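Local coordinates for MdcD (Pseudomonas aeruginosa, PDB 5VIP), which probably takes part, as the beta subunit of a biotin-independent malonate decarboxylase, in the decarboxylation of malonyl groups carried on an acyl carrier protein, at residues Q187-E190 against Q191-I195; V173-T176 against R177-L181; G119-L123 against Q124-L128. One frame throughout, in Å; residues are numbered along the deposited sequence.

In the fold
Three local contacts illustrate how a carboxyl transferase domain of the ClpP/crotonase superfamily starts, turns and ends its secondary structure. Along the chain, contact 3 comes first, at the start of helix 126-143, after strand 111-115. Contact 2 follows where strand 172-176 of the main mixed sheet turns toward strand 181-182, and contact 1 covers most of the next helix, 186-193, and the residues just after it. Their centres are 20 to 23 Å apart and no two touch. Contact 2 is the buried one, about 10 Å from the centre of the chain. Contacts 1 and 3, at about 25 and 18 Å from that centre, lie largely against another protein chain, which contact 2 meets through Leu181.

Contact 1. Residues Q187-E190 against Q191-I195; sequences QVIE and QEAGI
The side-chain amides of Gln187 and Gln191, one helical turn apart, lie with their planes 42° from each other and meet at their nitrogens. Gln187 CG stands over one face of the Gln191 amide, 4.0 Å from Gln191 CD, while Gln187 NE2 comes 3.2 Å from Gln191 NE2. Both nitrogens are donors, so the amides touch without bonding. Gln187 CG turns away from the backbone N (chi1 -159°), and an extended chain then carries its amide across that of Gln191. Beneath this pair, Gln191 N donates to Gln187 O at 3.0 Å. The next turn is less regular: Glu192 N divides itself between Val188 O and Ile189 O, both weak bonds, whereas Ala193 N approaches Ile189 O almost head-on at 2.6 Å. Ile189 CG2 packs 4.2 Å from Ala193 CB on the same side of the helix. Gly194 then leaves helical angles with positive phi, although its N still makes a weak bond to Glu190 O, and its own carbonyl oxygen receives a CA-H...O contact from Glu190 CA at 3.3 Å. Another protein chain packs on Ile189, Glu190, Gln191 and Ala193, and its basic side chain hydrogen-bonds to Gly194 O. Residues 187-193 belong to helix 186-193, which follows the short strand 181-182.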
ATOM      1  N   GLN B 187       5.887   7.332 -18.105  1.00 34.12           N
ATOM      2  CA  GLN B 187       5.054   7.040 -19.258  1.00 37.26           C
ATOM      3  C   GLN B 187       3.578   7.143 -18.913  1.00 40.29           C
ATOM      4  O   GLN B 187       2.808   7.740 -19.665  1.00 40.58           O
ATOM      5  CB  GLN B 187       5.353   5.655 -19.834  1.00 37.41           C
ATOM      6  CG  GLN B 187       4.889   5.547 -21.282  1.00 37.60           C
ATOM      7  CD  GLN B 187       4.898   4.138 -21.815  1.00 40.64           C
ATOM      8  OE1 GLN B 187       5.190   3.185 -21.090  1.00 42.52           O
ATOM      9  NE2 GLN B 187       4.580   3.994 -23.102  1.00 33.12           N
ATOM     10  N   VAL B 188       3.180   6.575 -17.777  1.00 38.56           N
ATOM     11  CA  VAL B 188       1.768   6.606 -17.403  1.00 39.15           C
ATOM     12  C   VAL B 188       1.341   8.031 -17.031  1.00 39.08           C
ATOM     13  O   VAL B 188       0.178   8.387 -17.215  1.00 47.48           O
ATOM     14  CB  VAL B 188       1.446   5.633 -16.241  1.00 38.04           C
ATOM     15  CG1 VAL B 188       1.838   6.226 -14.911  1.00 32.99           C
ATOM     16  CG2 VAL B 188      -0.037   5.282 -16.239  1.00 40.43           C
ATOM     17  N   ILE B 189       2.268   8.854 -16.544  1.00 34.00           N
ATOM     18  CA  ILE B 189       1.943  10.258 -16.266  1.00 38.29           C
ATOM     19  C   ILE B 189       1.625  10.995 -17.573  1.00 44.33           C
ATOM     20  O   ILE B 189       0.559  11.596 -17.707  1.00 40.86           O
ATOM     21  CB  ILE B 189       3.076  10.996 -15.522  1.00 37.99           C
ATOM     22  CG1 ILE B 189       3.129  10.554 -14.056  1.00 32.64           C
ATOM     23  CG2 ILE B 189       2.847  12.507 -15.550  1.00 38.35           C
ATOM     24  CD1 ILE B 189       4.253  11.180 -13.277  1.00 27.43           C
ATOM     25  N   GLU B 190       2.539  10.918 -18.540  1.00 44.78           N
ATOM     26  CA  GLU B 190       2.353  11.573 -19.838  1.00 44.73           C
ATOM     27  C   GLU B 190       1.109  11.089 -20.586  1.00 44.41           C
ATOM     28  O   GLU B 190       0.444  11.875 -21.261  1.00 46.31           O
ATOM     29  CB  GLU B 190       3.591  11.359 -20.711  1.00 20.00           C
ATOM     30  CG  GLU B 190       4.845  12.041 -20.187  1.00 20.00           C
ATOM     31  CD  GLU B 190       6.065  11.748 -21.041  1.00 20.00           C
ATOM     32  OE1 GLU B 190       5.978  10.867 -21.921  1.00 20.00           O
ATOM     33  OE2 GLU B 190       7.112  12.396 -20.827  1.00 20.00           O
ATOM     34  N   GLN B 191       0.797   9.801 -20.475  1.00 44.66           N
ATOM     35  CA  GLN B 191      -0.358   9.237 -21.170  1.00 47.97           C
ATOM     36  C   GLN B 191      -1.677   9.628 -20.509  1.00 48.23           C
ATOM     37  O   GLN B 191      -2.719   9.676 -21.163  1.00 48.48           O
ATOM     38  CB  GLN B 191      -0.243   7.714 -21.253  1.00 45.72           C
ATOM     39  CG  GLN B 191       0.899   7.244 -22.142  1.00 47.05           C
ATOM     40  CD  GLN B 191       1.043   5.733 -22.170  1.00 52.25           C
ATOM     41  OE1 GLN B 191       0.619   5.035 -21.242  1.00 50.04           O
ATOM     42  NE2 GLN B 191       1.644   5.215 -23.239  1.00 50.77           N
ATOM     43  N   GLU B 192      -1.628   9.917 -19.215  1.00 45.43           N
ATOM     44  CA  GLU B 192      -2.835  10.283 -18.487  1.00 43.96           C
ATOM     45  C   GLU B 192      -2.951  11.795 -18.303  1.00 42.01           C
ATOM     46  O   GLU B 192      -4.031  12.363 -18.461  1.00 47.73           O
ATOM     47  CB  GLU B 192      -2.869   9.578 -17.124  1.00 45.74           C
ATOM     48  CG  GLU B 192      -2.970   8.055 -17.214  1.00 44.82           C
ATOM     49  CD  GLU B 192      -4.282   7.593 -17.813  1.00 51.83           C
ATOM     50  OE1 GLU B 192      -5.311   8.264 -17.575  1.00 54.27           O
ATOM     51  OE2 GLU B 192      -4.287   6.561 -18.519  1.00 56.25           O
ATOM     52  N   ALA B 193      -1.834  12.444 -17.985  1.00 44.17           N
ATOM     53  CA  ALA B 193      -1.839  13.862 -17.621  1.00 43.21           C
ATOM     54  C   ALA B 193      -1.347  14.779 -18.746  1.00 42.70           C
ATOM     55  O   ALA B 193      -1.495  16.004 -18.669  1.00 43.06           O
ATOM     56  CB  ALA B 193      -0.994  14.076 -16.362  1.00 37.74           C
ATOM     57  N   GLY B 194      -0.756  14.186 -19.781  1.00 45.37           N
ATOM     58  CA  GLY B 194      -0.251  14.942 -20.915  1.00 44.81           C
ATOM     59  C   GLY B 194       1.263  15.089 -20.940  1.00 47.26           C
ATOM     60  O   GLY B 194       1.941  14.889 -19.924  1.00 39.93           O
ATOM     61  N   ILE B 195       1.786  15.455 -22.111  1.00 42.43           N
ATOM     62  CA  ILE B 195       3.219  15.669 -22.320  1.00 46.52           C
ATOM     63  C   ILE B 195       3.751  16.719 -21.342  1.00 45.26           C
ATOM     64  O   ILE B 195       4.913  16.689 -20.936  1.00 46.36           O
ATOM     65  CB  ILE B 195       3.501  16.101 -23.772  1.00 20.00           C
ATOM     66  CG1 ILE B 195       3.173  14.961 -24.739  1.00 20.00           C
ATOM     67  CG2 ILE B 195       4.948  16.537 -23.927  1.00 20.00           C
ATOM     68  CD1 ILE B 195       3.168  15.378 -26.193  1.00 20.00           C
TER

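Contact 2. Residues V173-T176 against R177-L181; sequences VLVT and REARL
A type I beta turn from Thr176 to Ala179 follows strand 172-176 of the main sheet in this crotonase-superfamily fold and reverses the chain toward strand 181-182. The directions of residues 173-176 and 177-181 differ by 139°, so the outgoing chain folds back beside the strand it has just left. The turn is fastened by Ala179 N, which donates to Thr176 O at 3.2 Å. This donor approaches from above the carbonyl plane, with a C=O...N angle of only 108°, so the N-H does not point at a carbonyl lone pair. Ala179 CB also lies 3.4 Å from Thr176 O, so its methyl group sits beside the same carbonyl oxygen. Two apolar pairs line the fold-back: Val175 CB lies 4.0 Å from Ala179 CB, and farther from the turn Val173 CG1 touches Leu181 CD2 at 4.1 Å, their branches crossing at a slant. Val173 CG1 is set opposite the backbone N (chi1 176°), and that rotation presents it to Leu181. Ile153 of the adjacent strand 150-153 is touched by Val173, Ala179 and Leu181, so the returning chain is packed against the sheet as well as against its own strand. Thr176 OG1 lies 3.8 Å from Ala179 CB, but its hydroxyl is committed to Ala154 O, just beyond strand 150-153. On the other side, the strand pairs through its backbone with strand 223-225. The chemistry is thus divided: one backbone bond sets the turn, apolar side chains touch along the returning chain, and the buried threonine hydroxyl is satisfied by a carbonyl beside the neighbouring strand.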
ATOM      1  N   VAL B 173      14.102   6.146   4.565  1.00 13.89           N
ATOM      2  CA  VAL B 173      14.271   5.933   3.131  1.00 13.79           C
ATOM      3  C   VAL B 173      15.593   6.531   2.667  1.00 15.54           C
ATOM      4  O   VAL B 173      15.824   7.743   2.810  1.00 15.37           O
ATOM      5  CB  VAL B 173      13.120   6.568   2.308  1.00 16.05           C
ATOM      6  CG1 VAL B 173      13.392   6.397   0.819  1.00 17.18           C
ATOM      7  CG2 VAL B 173      11.781   5.947   2.692  1.00 16.87           C
ATOM      8  N   LEU B 174      16.467   5.683   2.136  1.00 12.62           N
ATOM      9  CA  LEU B 174      17.794   6.132   1.722  1.00 12.76           C
ATOM     10  C   LEU B 174      17.869   6.066   0.210  1.00 15.06           C
ATOM     11  O   LEU B 174      17.482   5.062  -0.390  1.00 16.76           O
ATOM     12  CB  LEU B 174      18.910   5.276   2.351  1.00 12.74           C
ATOM     13  CG  LEU B 174      18.749   4.850   3.822  1.00 15.50           C
ATOM     14  CD1 LEU B 174      20.003   4.148   4.360  1.00 13.26           C
ATOM     15  CD2 LEU B 174      18.314   5.993   4.704  1.00 17.63           C
ATOM     16  N   VAL B 175      18.360   7.129  -0.413  1.00 15.45           N
ATOM     17  CA  VAL B 175      18.408   7.173  -1.867  1.00 14.37           C
ATOM     18  C   VAL B 175      19.782   7.602  -2.382  1.00 18.21           C
ATOM     19  O   VAL B 175      20.549   8.263  -1.680  1.00 19.37           O
ATOM     20  CB  VAL B 175      17.343   8.132  -2.433  1.00 15.59           C
ATOM     21  CG1 VAL B 175      15.924   7.640  -2.100  1.00 15.75           C
ATOM     22  CG2 VAL B 175      17.579   9.561  -1.905  1.00 16.76           C
ATOM     23  N   THR B 176      20.083   7.215  -3.616  1.00 17.99           N
ATOM     24  CA  THR B 176      21.277   7.690  -4.301  1.00 19.68           C
ATOM     25  C   THR B 176      20.873   8.735  -5.338  1.00 22.68           C
ATOM     26  O   THR B 176      19.681   8.980  -5.552  1.00 22.72           O
ATOM     27  CB  THR B 176      22.026   6.542  -5.008  1.00 19.28           C
ATOM     28  OG1 THR B 176      21.170   5.981  -6.013  1.00 24.57           O
ATOM     29  CG2 THR B 176      22.402   5.452  -4.023  1.00 20.00           C
ATOM     30  N   ARG B 177      21.864   9.328  -5.997  1.00 22.50           N
ATOM     31  CA  ARG B 177      21.596  10.251  -7.097  1.00 26.84           C
ATOM     32  C   ARG B 177      20.849   9.576  -8.251  1.00 25.20           C
ATOM     33  O   ARG B 177      19.992  10.191  -8.885  1.00 26.84           O
ATOM     34  CB  ARG B 177      22.902  10.858  -7.620  1.00 30.61           C
ATOM     35  CG  ARG B 177      22.686  11.844  -8.757  1.00 38.38           C
ATOM     36  CD  ARG B 177      23.803  12.884  -8.874  1.00 42.47           C
ATOM     37  NE  ARG B 177      23.354  14.079  -9.591  1.00 51.00           N
ATOM     38  CZ  ARG B 177      22.915  14.098 -10.849  1.00 60.65           C
ATOM     39  NH1 ARG B 177      22.875  12.985 -11.577  1.00 54.91           N
ATOM     40  NH2 ARG B 177      22.525  15.244 -11.392  1.00 66.56           N
ATOM     41  N   GLU B 178      21.172   8.314  -8.520  1.00 23.96           N
ATOM     42  CA  GLU B 178      20.538   7.572  -9.621  1.00 32.28           C
ATOM     43  C   GLU B 178      19.152   7.017  -9.278  1.00 29.88           C
ATOM     44  O   GLU B 178      18.468   6.437 -10.128  1.00 26.81           O
ATOM     45  CB  GLU B 178      21.437   6.418 -10.072  1.00 33.90           C
ATOM     46  CG  GLU B 178      22.427   6.788 -11.179  1.00 42.40           C
ATOM     47  CD  GLU B 178      21.740   7.310 -12.436  1.00 52.40           C
ATOM     48  OE1 GLU B 178      21.280   6.481 -13.257  1.00 54.27           O
ATOM     49  OE2 GLU B 178      21.671   8.548 -12.608  1.00 55.34           O
ATOM     50  N   ALA B 179      18.733   7.188  -8.032  1.00 22.21           N
ATOM     51  CA  ALA B 179      17.446   6.663  -7.608  1.00 20.65           C
ATOM     52  C   ALA B 179      16.315   7.553  -8.070  1.00 21.25           C
ATOM     53  O   ALA B 179      16.448   8.778  -8.070  1.00 19.40           O
ATOM     54  CB  ALA B 179      17.395   6.540  -6.096  1.00 17.01           C
ATOM     55  N   ARG B 180      15.197   6.921  -8.420  1.00 16.97           N
ATOM     56  CA  ARG B 180      13.913   7.600  -8.536  1.00 16.56           C
ATOM     57  C   ARG B 180      12.876   6.921  -7.641  1.00 15.94           C
ATOM     58  O   ARG B 180      12.877   5.704  -7.493  1.00 18.66           O
ATOM     59  CB  ARG B 180      13.435   7.615  -9.988  1.00 20.36           C
ATOM     60  CG  ARG B 180      14.308   8.453 -10.923  1.00 25.44           C
ATOM     61  CD  ARG B 180      13.927   8.207 -12.393  1.00 35.68           C
ATOM     62  NE  ARG B 180      14.100   6.801 -12.777  1.00 39.76           N
ATOM     63  CZ  ARG B 180      13.282   6.131 -13.591  1.00 34.65           C
ATOM     64  NH1 ARG B 180      12.214   6.725 -14.109  1.00 39.77           N
ATOM     65  NH2 ARG B 180      13.522   4.856 -13.876  1.00 35.35           N
ATOM     66  N   LEU B 181      11.993   7.718  -7.043  1.00 17.36           N
ATOM     67  CA  LEU B 181      10.937   7.206  -6.174  1.00 18.23           C
ATOM     68  C   LEU B 181       9.640   7.938  -6.461  1.00 16.26           C
ATOM     69  O   LEU B 181       9.582   9.156  -6.354  1.00 18.29           O
ATOM     70  CB  LEU B 181      11.312   7.385  -4.701  1.00 15.33           C
ATOM     71  CG  LEU B 181      10.273   7.095  -3.617  1.00 18.99           C
ATOM     72  CD1 LEU B 181       9.813   5.621  -3.644  1.00 16.48           C
ATOM     73  CD2 LEU B 181      10.877   7.455  -2.244  1.00 15.46           C
TER

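Contact 3. Residues G119-L123 against Q124-L128; sequences GGVRL and QEANL
Arg122 and Glu125 run side by side in the same direction across the start of helix 126-143, where Glu125 holds the N-cap position. Their flat groups are steeply inclined, the guanidinium and carboxylate planes 65° apart, yet they form a salt bridge: Arg122 NH1 donates to the syn lone pair of Glu125 OE2 at 2.9 Å, with that oxygen at the guanidinium edge, 24° out of its plane. The arginine chain departs from full extension at chi3, and its head meets this oxygen. Both groups have second partners in the same chain: Arg122 NE donates to Ser84 O, in the loop before helix 87-105, and Glu125 OE1 accepts from Glu87 N, joining the starts of the two helices. The amide of Gln124 lies nearly parallel to the guanidinium plane, 13° apart, but reaches only the base of the arginine, with Gln124 OE1 3.7 Å from Arg122 CB. Two backbone bonds of i to i+3 spacing lead into the helix, Glu125 N to Arg122 O at 2.8 Å and Ala126 N to Leu123 O at 3.1 Å. An apolar side chain of another protein chain packs on Leu123. Besides its ionic bond, Glu125 OE2 rests 3.2 Å from Arg122 CD.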
ATOM      1  N   GLY B 119       8.987  -1.610 -10.502  1.00 23.25           N
ATOM      2  CA  GLY B 119       8.138  -0.702 -11.253  1.00 25.96           C
ATOM      3  C   GLY B 119       6.647  -0.970 -11.171  1.00 31.03           C
ATOM      4  O   GLY B 119       5.844  -0.228 -11.752  1.00 31.67           O
ATOM      5  N   GLY B 120       6.262  -2.018 -10.456  1.00 26.14           N
ATOM      6  CA  GLY B 120       4.853  -2.315 -10.273  1.00 28.53           C
ATOM      7  C   GLY B 120       4.566  -3.798 -10.172  1.00 28.69           C
ATOM      8  O   GLY B 120       5.374  -4.552  -9.651  1.00 30.19           O
ATOM      9  N   VAL B 121       3.407  -4.229 -10.654  1.00 25.43           N
ATOM     10  CA  VAL B 121       3.086  -5.651 -10.616  1.00 24.57           C
ATOM     11  C   VAL B 121       3.104  -6.267 -12.013  1.00 25.52           C
ATOM     12  O   VAL B 121       3.031  -5.565 -13.020  1.00 29.50           O
ATOM     13  CB  VAL B 121       1.709  -5.901  -9.962  1.00 24.98           C
ATOM     14  CG1 VAL B 121       1.668  -5.262  -8.588  1.00 24.55           C
ATOM     15  CG2 VAL B 121       0.632  -5.320 -10.819  1.00 26.09           C
ATOM     16  N   ARG B 122       3.223  -7.587 -12.058  1.00 27.46           N
ATOM     17  CA  ARG B 122       3.108  -8.334 -13.300  1.00 28.94           C
ATOM     18  C   ARG B 122       1.666  -8.409 -13.763  1.00 30.16           C
ATOM     19  O   ARG B 122       0.819  -8.960 -13.055  1.00 26.61           O
ATOM     20  CB  ARG B 122       3.647  -9.740 -13.121  1.00 30.28           C
ATOM     21  CG  ARG B 122       5.127  -9.780 -12.937  1.00 36.16           C
ATOM     22  CD  ARG B 122       5.563 -11.166 -12.599  1.00 36.80           C
ATOM     23  NE  ARG B 122       6.737 -11.136 -11.742  1.00 37.52           N
ATOM     24  CZ  ARG B 122       7.242 -12.211 -11.154  1.00 41.95           C
ATOM     25  NH1 ARG B 122       6.660 -13.393 -11.346  1.00 40.40           N
ATOM     26  NH2 ARG B 122       8.317 -12.104 -10.379  1.00 38.71           N
ATOM     27  N   LEU B 123       1.397  -7.885 -14.954  1.00 32.07           N
ATOM     28  CA  LEU B 123       0.034  -7.856 -15.477  1.00 30.24           C
ATOM     29  C   LEU B 123      -0.623  -9.235 -15.420  1.00 29.53           C
ATOM     30  O   LEU B 123      -1.785  -9.346 -15.049  1.00 27.88           O
ATOM     31  CB  LEU B 123       0.020  -7.311 -16.907  1.00 30.35           C
ATOM     32  CG  LEU B 123      -1.341  -7.332 -17.610  1.00 33.46           C
ATOM     33  CD1 LEU B 123      -2.411  -6.632 -16.786  1.00 30.93           C
ATOM     34  CD2 LEU B 123      -1.222  -6.684 -18.976  1.00 35.70           C
ATOM     35  N   GLN B 124       0.141 -10.283 -15.731  1.00 28.32           N
ATOM     36  CA  GLN B 124      -0.369 -11.655 -15.731  1.00 26.92           C
ATOM     37  C   GLN B 124      -0.770 -12.185 -14.346  1.00 28.88           C
ATOM     38  O   GLN B 124      -1.527 -13.153 -14.241  1.00 27.75           O
ATOM     39  CB  GLN B 124       0.671 -12.597 -16.345  1.00 38.28           C
ATOM     40  CG  GLN B 124       1.446 -11.984 -17.509  1.00 40.77           C
ATOM     41  CD  GLN B 124       2.684 -11.230 -17.048  1.00 36.40           C
ATOM     42  OE1 GLN B 124       3.484 -11.745 -16.264  1.00 46.28           O
ATOM     43  NE2 GLN B 124       2.837  -9.997 -17.517  1.00 38.45           N
ATOM     44  N   GLU B 125      -0.246 -11.574 -13.285  1.00 26.43           N
ATOM     45  CA  GLU B 125      -0.643 -11.948 -11.930  1.00 23.42           C
ATOM     46  C   GLU B 125      -1.166 -10.714 -11.184  1.00 26.11           C
ATOM     47  O   GLU B 125      -1.077 -10.645  -9.956  1.00 17.68           O
ATOM     48  CB  GLU B 125       0.539 -12.568 -11.164  1.00 25.84           C
ATOM     49  CG  GLU B 125       1.402 -13.531 -11.979  1.00 30.96           C
ATOM     50  CD  GLU B 125       2.710 -13.889 -11.284  1.00 34.47           C
ATOM     51  OE1 GLU B 125       2.673 -14.366 -10.134  1.00 34.80           O
ATOM     52  OE2 GLU B 125       3.782 -13.687 -11.888  1.00 39.50           O
ATOM     53  N   ALA B 126      -1.729  -9.761 -11.931  1.00 21.16           N
ATOM     54  CA  ALA B 126      -1.932  -8.401 -11.428  1.00 23.46           C
ATOM     55  C   ALA B 126      -2.582  -8.334 -10.044  1.00 22.85           C
ATOM     56  O   ALA B 126      -2.077  -7.644  -9.161  1.00 19.56           O
ATOM     57  CB  ALA B 126      -2.752  -7.583 -12.430  1.00 22.42           C
ATOM     58  N   ASN B 127      -3.679  -9.050  -9.831  1.00 20.12           N
ATOM     59  CA  ASN B 127      -4.374  -8.898  -8.553  1.00 22.52           C
ATOM     60  C   ASN B 127      -3.707  -9.647  -7.396  1.00 20.13           C
ATOM     61  O   ASN B 127      -3.875  -9.280  -6.234  1.00 17.66           O
ATOM     62  CB  ASN B 127      -5.839  -9.318  -8.697  1.00 18.12           C
ATOM     63  CG  ASN B 127      -6.722  -8.149  -9.096  1.00 21.50           C
ATOM     64  OD1 ASN B 127      -6.647  -7.075  -8.496  1.00 19.72           O
ATOM     65  ND2 ASN B 127      -7.540  -8.336 -10.127  1.00 22.09           N
ATOM     66  N   LEU B 128      -2.951 -10.688  -7.717  1.00 18.95           N
ATOM     67  CA  LEU B 128      -2.155 -11.373  -6.708  1.00 18.69           C
ATOM     68  C   LEU B 128      -0.983 -10.503  -6.281  1.00 19.87           C
ATOM     69  O   LEU B 128      -0.653 -10.443  -5.094  1.00 18.28           O
ATOM     70  CB  LEU B 128      -1.663 -12.718  -7.234  1.00 17.84           C
ATOM     71  CG  LEU B 128      -2.802 -13.726  -7.415  1.00 24.33           C
ATOM     72  CD1 LEU B 128      -2.313 -14.971  -8.144  1.00 23.27           C
ATOM     73  CD2 LEU B 128      -3.388 -14.086  -6.059  1.00 20.31           C
TER